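Long-range contacts in sortase (PDB 5GO5), which probably acts as a calcium-independent housekeeping cysteine transpeptidase, joining secreted proteins that carry a sorting signal to the bacterial cell wall: residues Y157-T167 with R178-D186; F111-V120 with T130-Y138. One frame throughout, in Å; residues are numbered along the deposited sequence.

Contact 1 (Y157-T167 with R178-D186). With SO4 (sulfate ion), chain D.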
loop_
_atom_site.group_PDB
_atom_site.type_symbol
_atom_site.label_atom_id
_atom_site.label_comp_id
_atom_site.label_asym_id
_atom_site.label_seq_id
_atom_site.Cartn_x
_atom_site.Cartn_y
_atom_site.Cartn_z
ATOM N N TYR A 157 1.612 15.203 -5.494
ATOM C CA TYR A 157 0.718 15.122 -6.597
ATOM C C TYR A 157 -0.124 16.410 -6.577
ATOM O O TYR A 157 -0.452 16.949 -5.511
ATOM C CB TYR A 157 -0.244 13.930 -6.495
ATOM C CG TYR A 157 0.472 12.568 -6.433
ATOM C CD1 TYR A 157 1.440 12.222 -7.373
ATOM C CD2 TYR A 157 0.152 11.637 -5.461
ATOM C CE1 TYR A 157 2.090 10.996 -7.296
ATOM C CE2 TYR A 157 0.777 10.404 -5.407
ATOM C CZ TYR A 157 1.742 10.101 -6.314
ATOM O OH TYR A 157 2.365 8.854 -6.256
ATOM N N GLU A 158 -0.444 16.848 -7.759
ATOM C CA GLU A 158 -1.125 18.139 -7.936
ATOM C C GLU A 158 -2.394 17.992 -8.722
ATOM O O GLU A 158 -2.875 18.954 -9.321
ATOM C CB GLU A 158 -0.168 19.050 -8.686
ATOM C CG GLU A 158 0.953 19.610 -7.820
ATOM C CD GLU A 158 0.494 20.719 -6.863
ATOM O OE1 GLU A 158 0.172 21.848 -7.338
ATOM O OE2 GLU A 158 0.459 20.474 -5.639
ATOM N N ARG A 159 -2.933 16.782 -8.759
ATOM C CA ARG A 159 -4.111 16.445 -9.542
ATOM C C ARG A 159 -4.594 15.083 -9.103
ATOM O O ARG A 159 -3.823 14.358 -8.468
ATOM C CB ARG A 159 -3.795 16.397 -11.040
ATOM C CG ARG A 159 -2.733 15.350 -11.408
ATOM C CD ARG A 159 -2.339 15.480 -12.867
ATOM N NE ARG A 159 -1.613 16.746 -13.023
ATOM C CZ ARG A 159 -1.927 17.752 -13.842
ATOM N NH1 ARG A 159 -2.959 17.697 -14.692
ATOM N NH2 ARG A 159 -1.154 18.826 -13.833
ATOM N N GLU A 160 -5.839 14.772 -9.452
ATOM C CA GLU A 160 -6.435 13.442 -9.252
ATOM C C GLU A 160 -5.633 12.422 -10.029
ATOM O O GLU A 160 -5.176 12.691 -11.142
ATOM C CB GLU A 160 -7.875 13.420 -9.752
ATOM C CG GLU A 160 -8.477 12.012 -9.825
ATOM C CD GLU A 160 -9.976 11.942 -10.095
ATOM O OE1 GLU A 160 -10.729 11.643 -9.166
ATOM O OE2 GLU A 160 -10.386 12.122 -11.245
ATOM N N GLY A 161 -5.435 11.233 -9.440
ATOM C CA GLY A 161 -4.882 10.116 -10.157
ATOM C C GLY A 161 -5.330 8.842 -9.507
ATOM O O GLY A 161 -6.290 8.877 -8.752
ATOM N N ARG A 162 -4.653 7.741 -9.813
ATOM C CA ARG A 162 -4.907 6.448 -9.204
ATOM C C ARG A 162 -3.711 6.171 -8.303
ATOM O O ARG A 162 -2.666 5.631 -8.745
ATOM C CB ARG A 162 -5.106 5.349 -10.254
ATOM C CG ARG A 162 -6.273 5.633 -11.202
ATOM C CD ARG A 162 -6.232 4.683 -12.398
ATOM N NE ARG A 162 -7.321 5.037 -13.339
ATOM C CZ ARG A 162 -8.571 4.622 -13.228
ATOM N NH1 ARG A 162 -8.958 3.774 -12.283
ATOM N NH2 ARG A 162 -9.462 4.992 -14.141
ATOM N N TYR A 163 -3.850 6.601 -7.046
ATOM C CA TYR A 163 -2.732 6.550 -6.132
ATOM C C TYR A 163 -2.856 5.414 -5.126
ATOM O O TYR A 163 -3.938 4.845 -4.899
ATOM C CB TYR A 163 -2.538 7.883 -5.396
ATOM C CG TYR A 163 -2.459 9.062 -6.325
ATOM C CD1 TYR A 163 -1.579 9.063 -7.428
ATOM C CD2 TYR A 163 -3.207 10.194 -6.114
ATOM C CE1 TYR A 163 -1.508 10.133 -8.297
ATOM C CE2 TYR A 163 -3.110 11.281 -6.981
ATOM C CZ TYR A 163 -2.263 11.254 -8.059
ATOM O OH TYR A 163 -2.174 12.311 -8.970
ATOM N N LEU A 164 -1.722 5.116 -4.513
ATOM C CA LEU A 164 -1.609 4.175 -3.408
ATOM C C LEU A 164 -0.730 4.821 -2.345
ATOM O O LEU A 164 0.273 5.496 -2.660
ATOM C CB LEU A 164 -1.021 2.831 -3.893
ATOM C CG LEU A 164 -0.561 1.823 -2.856
ATOM C CD1 LEU A 164 -0.698 0.399 -3.424
ATOM C CD2 LEU A 164 0.837 2.071 -2.392
ATOM N N THR A 165 -1.091 4.599 -1.081
ATOM C CA THR A 165 -0.322 5.055 0.047
ATOM C C THR A 165 -0.079 3.867 0.953
ATOM O O THR A 165 -0.987 3.094 1.204
ATOM C CB THR A 165 -1.054 6.134 0.819
ATOM O OG1 THR A 165 -1.415 7.165 -0.089
ATOM C CG2 THR A 165 -0.192 6.743 1.931
ATOM N N LEU A 166 1.165 3.742 1.432
ATOM C CA LEU A 166 1.487 2.837 2.539
ATOM C C LEU A 166 1.918 3.667 3.714
ATOM O O LEU A 166 2.702 4.603 3.555
ATOM C CB LEU A 166 2.643 1.886 2.183
ATOM C CG LEU A 166 2.542 1.093 0.890
ATOM C CD1 LEU A 166 3.772 0.195 0.717
ATOM C CD2 LEU A 166 1.252 0.280 0.808
ATOM N N THR A 167 1.433 3.286 4.873
ATOM C CA THR A 167 1.850 3.868 6.163
ATOM C C THR A 167 2.202 2.808 7.166
ATOM O O THR A 167 1.602 1.750 7.192
ATOM C CB THR A 167 0.773 4.781 6.763
ATOM O OG1 THR A 167 1.313 5.454 7.930
ATOM C CG2 THR A 167 -0.466 4.066 7.166
ATOM N N ARG A 178 5.675 7.956 12.121
ATOM C CA ARG A 178 5.339 6.984 11.064
ATOM C C ARG A 178 6.099 7.330 9.816
ATOM O O ARG A 178 6.506 8.457 9.626
ATOM C CB ARG A 178 3.848 7.053 10.757
ATOM C CG ARG A 178 2.997 6.692 11.931
ATOM C CD ARG A 178 1.543 6.793 11.574
ATOM N NE ARG A 178 0.738 6.220 12.658
ATOM C CZ ARG A 178 -0.577 6.121 12.631
ATOM N NH1 ARG A 178 -1.255 6.501 11.553
ATOM N NH2 ARG A 178 -1.221 5.618 13.683
ATOM N N LEU A 179 6.226 6.350 8.922
ATOM C CA LEU A 179 6.736 6.542 7.636
ATOM C C LEU A 179 5.659 6.272 6.586
ATOM O O LEU A 179 4.841 5.355 6.762
ATOM C CB LEU A 179 7.886 5.604 7.367
ATOM C CG LEU A 179 9.146 5.840 8.222
ATOM C CD1 LEU A 179 10.165 4.778 7.859
ATOM C CD2 LEU A 179 9.702 7.209 7.949
ATOM N N ILE A 180 5.700 7.070 5.530
ATOM C CA ILE A 180 4.681 7.049 4.473
ATOM C C ILE A 180 5.395 6.961 3.143
ATOM O O ILE A 180 6.421 7.637 2.904
ATOM C CB ILE A 180 3.810 8.338 4.414
ATOM C CG1 ILE A 180 3.407 8.889 5.799
ATOM C CG2 ILE A 180 2.602 8.176 3.472
ATOM C CD1 ILE A 180 2.426 8.023 6.526
ATOM N N VAL A 181 4.836 6.179 2.215
ATOM C CA VAL A 181 5.174 6.346 0.789
ATOM C C VAL A 181 3.895 6.527 -0.037
ATOM O O VAL A 181 2.834 6.001 0.316
ATOM C CB VAL A 181 5.989 5.180 0.176
ATOM C CG1 VAL A 181 7.365 5.106 0.797
ATOM C CG2 VAL A 181 5.263 3.869 0.314
ATOM N N TRP A 182 4.029 7.267 -1.132
ATOM C CA TRP A 182 2.984 7.452 -2.089
ATOM C C TRP A 182 3.411 6.959 -3.450
ATOM O O TRP A 182 4.530 7.217 -3.882
ATOM C CB TRP A 182 2.569 8.929 -2.215
ATOM C CG TRP A 182 1.980 9.527 -0.989
ATOM C CD1 TRP A 182 0.692 9.470 -0.593
ATOM C CD2 TRP A 182 2.685 10.278 0.018
ATOM N NE1 TRP A 182 0.525 10.169 0.609
ATOM C CE2 TRP A 182 1.729 10.699 0.971
ATOM C CE3 TRP A 182 4.028 10.681 0.179
ATOM C CZ2 TRP A 182 2.077 11.455 2.092
ATOM C CZ3 TRP A 182 4.377 11.431 1.321
ATOM C CH2 TRP A 182 3.400 11.819 2.237
ATOM N N ALA A 183 2.476 6.337 -4.153
ATOM C CA ALA A 183 2.710 5.725 -5.438
ATOM C C ALA A 183 1.559 6.007 -6.403
ATOM O O ALA A 183 0.424 6.259 -5.978
ATOM C CB ALA A 183 2.876 4.229 -5.242
ATOM N N HIS A 184 1.805 5.837 -7.696
ATOM C CA HIS A 184 0.756 5.920 -8.694
ATOM C C HIS A 184 0.671 4.617 -9.520
ATOM O O HIS A 184 1.645 3.864 -9.631
ATOM C CB HIS A 184 0.959 7.096 -9.651
ATOM C CG HIS A 184 2.047 6.855 -10.643
ATOM N ND1 HIS A 184 3.377 7.090 -10.367
ATOM C CD2 HIS A 184 2.010 6.313 -11.879
ATOM C CE1 HIS A 184 4.113 6.717 -11.404
ATOM N NE2 HIS A 184 3.306 6.255 -12.335
ATOM N N LEU A 185 -0.508 4.361 -10.060
ATOM C CA LEU A 185 -0.748 3.144 -10.828
ATOM C C LEU A 185 -0.039 3.258 -12.174
ATOM O O LEU A 185 -0.322 4.174 -12.958
ATOM C CB LEU A 185 -2.231 2.898 -11.015
ATOM C CG LEU A 185 -2.586 1.577 -11.717
ATOM C CD1 LEU A 185 -2.105 0.369 -10.910
ATOM C CD2 LEU A 185 -4.072 1.539 -12.051
ATOM N N ASP A 186 0.900 2.353 -12.431
ATOM C CA ASP A 186 1.645 2.341 -13.695
ATOM C C ASP A 186 1.045 1.435 -14.723
ATOM O O ASP A 186 0.997 1.788 -15.908
ATOM C CB ASP A 186 3.088 1.935 -13.429
ATOM C CG ASP A 186 3.948 1.898 -14.719
ATOM O OD1 ASP A 186 4.219 2.947 -15.268
ATOM O OD2 ASP A 186 4.244 0.802 -15.188
HETATM S S SO4 D . -9.645 7.133 -17.325
HETATM O O1 SO4 D . -8.443 7.794 -16.729
HETATM O O2 SO4 D . -9.391 6.989 -18.785
HETATM O O3 SO4 D . -10.834 7.959 -17.013
HETATM O O4 SO4 D . -9.880 5.774 -16.810
HETATM O O HOH W 1 -0.322 7.472 8.924
#
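Leu164 and Ala183 form an antiparallel hydrogen-bonded pair, Ala183 N meeting Leu164 O at 2.8 Å, and Leu166 and Val181 repeat this pair of N-H...O bonds. The axes of strands 162-167 and 178-186 approach to 4.5 Å, their directions 149° apart; Leu185 N adds a bond to Arg162 O. On one face Thr165 CG2 and Ile180 CG2 pack tightly, 3.5 Å apart, and that isoleucine methyl covers the rim of one Trp182 ring face. Thr165 OG1 lies beside Trp182 CD1 but is hydrogen-bonded to Asn94 on strand 93-98, so threonine suits, giving a methyl to the hairpin and a hydroxyl to the next strand. In this hairpin of the sortase beta barrel, strand 162-167 leads to Cys169, the predicted acyl-thioester residue. Thr167 OG1, anti to the backbone N (chi1 -173°), accepts from a water 2.8 Å away, which in turn accepts from Arg178 NH1; Arg178 NE bonds to Glu170 O beside that cysteine. On the opposite face Ala183 CB, small enough for the sheet interior, faces Leu164 CD2 at 4.1 Å. Tyr157, in the loop before the strand, lies face against face with Tyr163, and its CE2 rests 3.9 Å from Trp182 CB.

Contact 2 (F111-V120 with T130-Y138)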
loop_
_atom_site.group_PDB
_atom_site.type_symbol
_atom_site.label_atom_id
_atom_site.label_comp_id
_atom_site.label_asym_id
_atom_site.label_seq_id
_atom_site.Cartn_x
_atom_site.Cartn_y
_atom_site.Cartn_z
ATOM N N PHE A 111 10.625 -0.981 5.760
ATOM C CA PHE A 111 10.021 0.196 5.106
ATOM C C PHE A 111 11.039 1.262 4.738
ATOM O O PHE A 111 10.973 1.838 3.672
ATOM C CB PHE A 111 8.946 0.754 6.029
ATOM C CG PHE A 111 7.890 1.563 5.339
ATOM C CD1 PHE A 111 8.065 2.908 5.061
ATOM C CD2 PHE A 111 6.685 0.960 4.975
ATOM C CE1 PHE A 111 7.035 3.664 4.489
ATOM C CE2 PHE A 111 5.668 1.716 4.374
ATOM C CZ PHE A 111 5.825 3.067 4.175
ATOM N N PRO A 112 12.036 1.514 5.611
ATOM C CA PRO A 112 13.002 2.534 5.233
ATOM C C PRO A 112 13.818 2.269 3.963
ATOM O O PRO A 112 14.362 3.223 3.384
ATOM C CB PRO A 112 13.918 2.603 6.470
ATOM C CG PRO A 112 13.083 2.182 7.589
ATOM C CD PRO A 112 12.249 1.067 7.005
ATOM N N LYS A 113 13.867 1.024 3.499
ATOM C CA LYS A 113 14.537 0.653 2.266
ATOM C C LYS A 113 13.788 0.988 0.991
ATOM O O LYS A 113 14.354 0.911 -0.124
ATOM C CB LYS A 113 14.827 -0.828 2.244
ATOM C CG LYS A 113 15.817 -1.290 3.297
ATOM C CD LYS A 113 15.978 -2.799 3.263
ATOM C CE LYS A 113 16.344 -3.354 1.884
ATOM N N LEU A 114 12.495 1.340 1.124
ATOM C CA LEU A 114 11.742 1.719 -0.056
ATOM C C LEU A 114 12.295 2.994 -0.706
ATOM O O LEU A 114 12.747 3.898 -0.006
ATOM C CB LEU A 114 10.248 1.915 0.286
ATOM C CG LEU A 114 9.517 0.689 0.801
ATOM C CD1 LEU A 114 8.165 1.059 1.378
ATOM C CD2 LEU A 114 9.432 -0.360 -0.305
ATOM N N ARG A 115 12.282 3.029 -2.026
ATOM C CA ARG A 115 12.868 4.116 -2.788
ATOM C C ARG A 115 11.923 4.539 -3.882
ATOM O O ARG A 115 11.101 3.755 -4.396
ATOM C CB ARG A 115 14.161 3.676 -3.464
ATOM C CG ARG A 115 15.214 3.031 -2.589
ATOM C CD ARG A 115 16.261 2.434 -3.489
ATOM N NE ARG A 115 17.305 1.728 -2.753
ATOM C CZ ARG A 115 18.414 1.229 -3.305
ATOM N NH1 ARG A 115 18.643 1.323 -4.628
ATOM N NH2 ARG A 115 19.307 0.621 -2.526
ATOM N N HIS A 116 12.097 5.779 -4.345
ATOM C CA HIS A 116 11.414 6.189 -5.573
ATOM C C HIS A 116 11.656 5.195 -6.700
ATOM O O HIS A 116 12.805 4.749 -6.931
ATOM C CB HIS A 116 11.883 7.579 -6.034
ATOM C CG HIS A 116 11.639 8.669 -5.028
ATOM N ND1 HIS A 116 11.952 9.990 -5.285
ATOM C CD2 HIS A 116 11.110 8.648 -3.772
ATOM C CE1 HIS A 116 11.665 10.729 -4.225
ATOM N NE2 HIS A 116 11.167 9.938 -3.290
ATOM N N GLY A 117 10.590 4.838 -7.405
ATOM C CA GLY A 117 10.646 3.931 -8.526
ATOM C C GLY A 117 10.411 2.488 -8.147
ATOM O O GLY A 117 10.174 1.695 -9.034
ATOM N N ASP A 118 10.464 2.170 -6.855
ATOM C CA ASP A 118 10.131 0.822 -6.378
ATOM C C ASP A 118 8.652 0.517 -6.640
ATOM O O ASP A 118 7.803 1.382 -6.479
ATOM C CB ASP A 118 10.455 0.658 -4.932
ATOM C CG ASP A 118 11.940 0.451 -4.663
ATOM O OD1 ASP A 118 12.737 0.226 -5.609
ATOM O OD2 ASP A 118 12.295 0.489 -3.495
ATOM N N GLU A 119 8.384 -0.723 -7.036
ATOM C CA GLU A 119 7.067 -1.187 -7.383
ATOM C C GLU A 119 6.369 -1.796 -6.173
ATOM O O GLU A 119 6.991 -2.477 -5.325
ATOM C CB GLU A 119 7.144 -2.217 -8.497
ATOM C CG GLU A 119 7.734 -1.662 -9.791
ATOM C CD GLU A 119 8.683 -2.667 -10.465
ATOM O OE1 GLU A 119 9.385 -3.469 -9.780
ATOM O OE2 GLU A 119 8.703 -2.696 -11.698
ATOM N N VAL A 120 5.067 -1.565 -6.123
ATOM C CA VAL A 120 4.144 -2.175 -5.169
ATOM C C VAL A 120 3.057 -2.827 -5.992
ATOM O O VAL A 120 2.377 -2.157 -6.745
ATOM C CB VAL A 120 3.552 -1.111 -4.201
ATOM C CG1 VAL A 120 2.555 -1.737 -3.263
ATOM C CG2 VAL A 120 4.661 -0.366 -3.445
ATOM N N THR A 130 0.210 -2.774 -10.868
ATOM C CA THR A 130 1.541 -2.345 -10.518
ATOM C C THR A 130 1.539 -0.865 -10.244
ATOM O O THR A 130 1.309 -0.084 -11.171
ATOM C CB THR A 130 2.561 -2.628 -11.641
ATOM O OG1 THR A 130 2.595 -4.041 -11.880
ATOM C CG2 THR A 130 3.928 -2.189 -11.259
ATOM N N TYR A 131 1.817 -0.502 -8.987
ATOM C CA TYR A 131 2.024 0.867 -8.596
ATOM C C TYR A 131 3.509 1.177 -8.502
ATOM O O TYR A 131 4.317 0.287 -8.199
ATOM C CB TYR A 131 1.355 1.146 -7.257
ATOM C CG TYR A 131 -0.145 1.151 -7.246
ATOM C CD1 TYR A 131 -0.884 -0.025 -7.113
ATOM C CD2 TYR A 131 -0.877 2.360 -7.359
ATOM C CE1 TYR A 131 -2.285 -0.013 -7.059
ATOM C CE2 TYR A 131 -2.268 2.369 -7.297
ATOM C CZ TYR A 131 -2.972 1.191 -7.157
ATOM O OH TYR A 131 -4.355 1.285 -7.084
ATOM N N VAL A 132 3.874 2.429 -8.715
ATOM C CA VAL A 132 5.278 2.857 -8.617
ATOM C C VAL A 132 5.420 3.997 -7.628
ATOM O O VAL A 132 4.714 4.980 -7.731
ATOM C CB VAL A 132 5.800 3.278 -9.983
ATOM C CG1 VAL A 132 7.227 3.857 -9.851
ATOM C CG2 VAL A 132 5.814 2.069 -10.890
ATOM N N ILE A 133 6.326 3.849 -6.685
ATOM C CA ILE A 133 6.555 4.847 -5.638
ATOM C C ILE A 133 7.119 6.146 -6.188
ATOM O O ILE A 133 8.123 6.140 -6.929
ATOM C CB ILE A 133 7.452 4.295 -4.517
ATOM C CG1 ILE A 133 6.712 3.182 -3.774
ATOM C CG2 ILE A 133 7.863 5.407 -3.563
ATOM C CD1 ILE A 133 7.506 2.476 -2.701
ATOM N N ASP A 134 6.464 7.257 -5.861
ATOM C CA ASP A 134 6.964 8.584 -6.291
ATOM C C ASP A 134 7.580 9.393 -5.176
ATOM O O ASP A 134 8.486 10.223 -5.422
ATOM C CB ASP A 134 5.847 9.382 -6.880
ATOM C CG ASP A 134 5.310 8.786 -8.139
ATOM O OD1 ASP A 134 6.071 8.617 -9.107
ATOM O OD2 ASP A 134 4.119 8.422 -8.164
ATOM N N THR A 135 7.064 9.242 -3.966
ATOM C CA THR A 135 7.444 10.088 -2.830
ATOM C C THR A 135 7.588 9.263 -1.571
ATOM O O THR A 135 6.805 8.359 -1.326
ATOM C CB THR A 135 6.396 11.191 -2.652
ATOM O OG1 THR A 135 6.255 11.854 -3.894
ATOM C CG2 THR A 135 6.805 12.195 -1.573
ATOM N N GLY A 136 8.624 9.583 -0.786
ATOM C CA GLY A 136 8.884 8.970 0.497
ATOM C C GLY A 136 10.067 8.014 0.406
ATOM O O GLY A 136 10.675 7.883 -0.688
ATOM N N PRO A 137 10.387 7.317 1.498
ATOM C CA PRO A 137 9.646 7.361 2.746
ATOM C C PRO A 137 9.715 8.700 3.455
ATOM O O PRO A 137 10.807 9.307 3.559
ATOM C CB PRO A 137 10.297 6.281 3.598
ATOM C CG PRO A 137 10.901 5.371 2.643
ATOM C CD PRO A 137 11.365 6.229 1.513
ATOM N N TYR A 138 8.562 9.137 3.941
ATOM C CA TYR A 138 8.362 10.446 4.532
ATOM C C TYR A 138 8.004 10.244 5.983
ATOM O O TYR A 138 7.069 9.516 6.306
ATOM C CB TYR A 138 7.290 11.216 3.761
ATOM C CG TYR A 138 6.842 12.489 4.456
ATOM C CD1 TYR A 138 7.662 13.624 4.497
ATOM C CD2 TYR A 138 5.617 12.552 5.111
ATOM C CE1 TYR A 138 7.253 14.783 5.169
ATOM C CE2 TYR A 138 5.207 13.719 5.767
ATOM C CZ TYR A 138 6.040 14.813 5.805
ATOM O OH TYR A 138 5.586 15.950 6.476
HETATM O O HOH W 2 10.672 11.699 -1.246
#
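Ile133 is gripped through its backbone by Gly117 and Asp118 before its side chain turns inward. Its O receives Gly117 N at 2.8 Å, and its N gives a nearly straight bond (172°) to Asp118 O. Both partners belong to the type II turn Arg115-Asp118, where Gly117 takes backbone angles that would jam a side chain against the preceding carbonyl; Asp118 OD2 holds Arg115 N across that turn and is also paired with Arg58. From the Ile133 backbone, CB comes first, 3.5 Å from Asp118 O. The CG2 branch goes to Arg115 O, at 3.7 Å. CG1, anti to the carbonyl carbon (chi1 -67°), passes Asp118 O and heads inward. At the tip, CD1 meets Val120 CG2 and Leu114 CB, each 4.1 Å away, with Asp118 CB equally near and the Asp118 carbonyl oxygen a little closer. The branched, wholly apolar side chain thus fills the angle between turn and strand, and an alanine here would probably leave Leu114 and Val120 facing a gap, free to shift. Asp134 O sits 3.3 Å above the plane of the His116 ring, over its centre, while at the ring edge NE2 is hydrogen-bonded to a water 2.7 Å away, and that water accepts from Gly136 N. Pro137, behind a cis peptide bond, sets CD 3.1 Å from Leu114 O, a compact, rigid ring whose CD and CG edge meets the carbonyl oxygens of Leu114 and Phe111. Farther along, Val120 and Tyr131 form a hydrogen-bonded pair of the hairpin 119-123/127-140. Strand 127-140 pairs on its other edge with strand 178-190, where Asp134 and Thr135 make a classic beta bulge opposite Trp182, while the side chains of Val120 and Tyr131 touch Leu164 of strand 162-167.

Contacts 1 and 2 are both antiparallel hairpins, sharing one sheet because strand 178-190 pairs with 162-167 and with 127-140. Contact 1 is the more buried, two paired strands, one end of which lies near the predicted active site; contact 2 is partly exposed, mixing short pairing with a turn and a proline-bearing loop. The chemistry follows: in contact 1 paired backbones and close-set side chains dominate, whereas in contact 2 an isoleucine packs inside with Leu114 and Val120, and a histidine, a water and a glycine turn occupy the outer side. They meet at Asp134, whose OD2 lies 2.6 Å from Tyr157 OH and 2.7 Å from His184 ND1, probably tying both to the bulged strand.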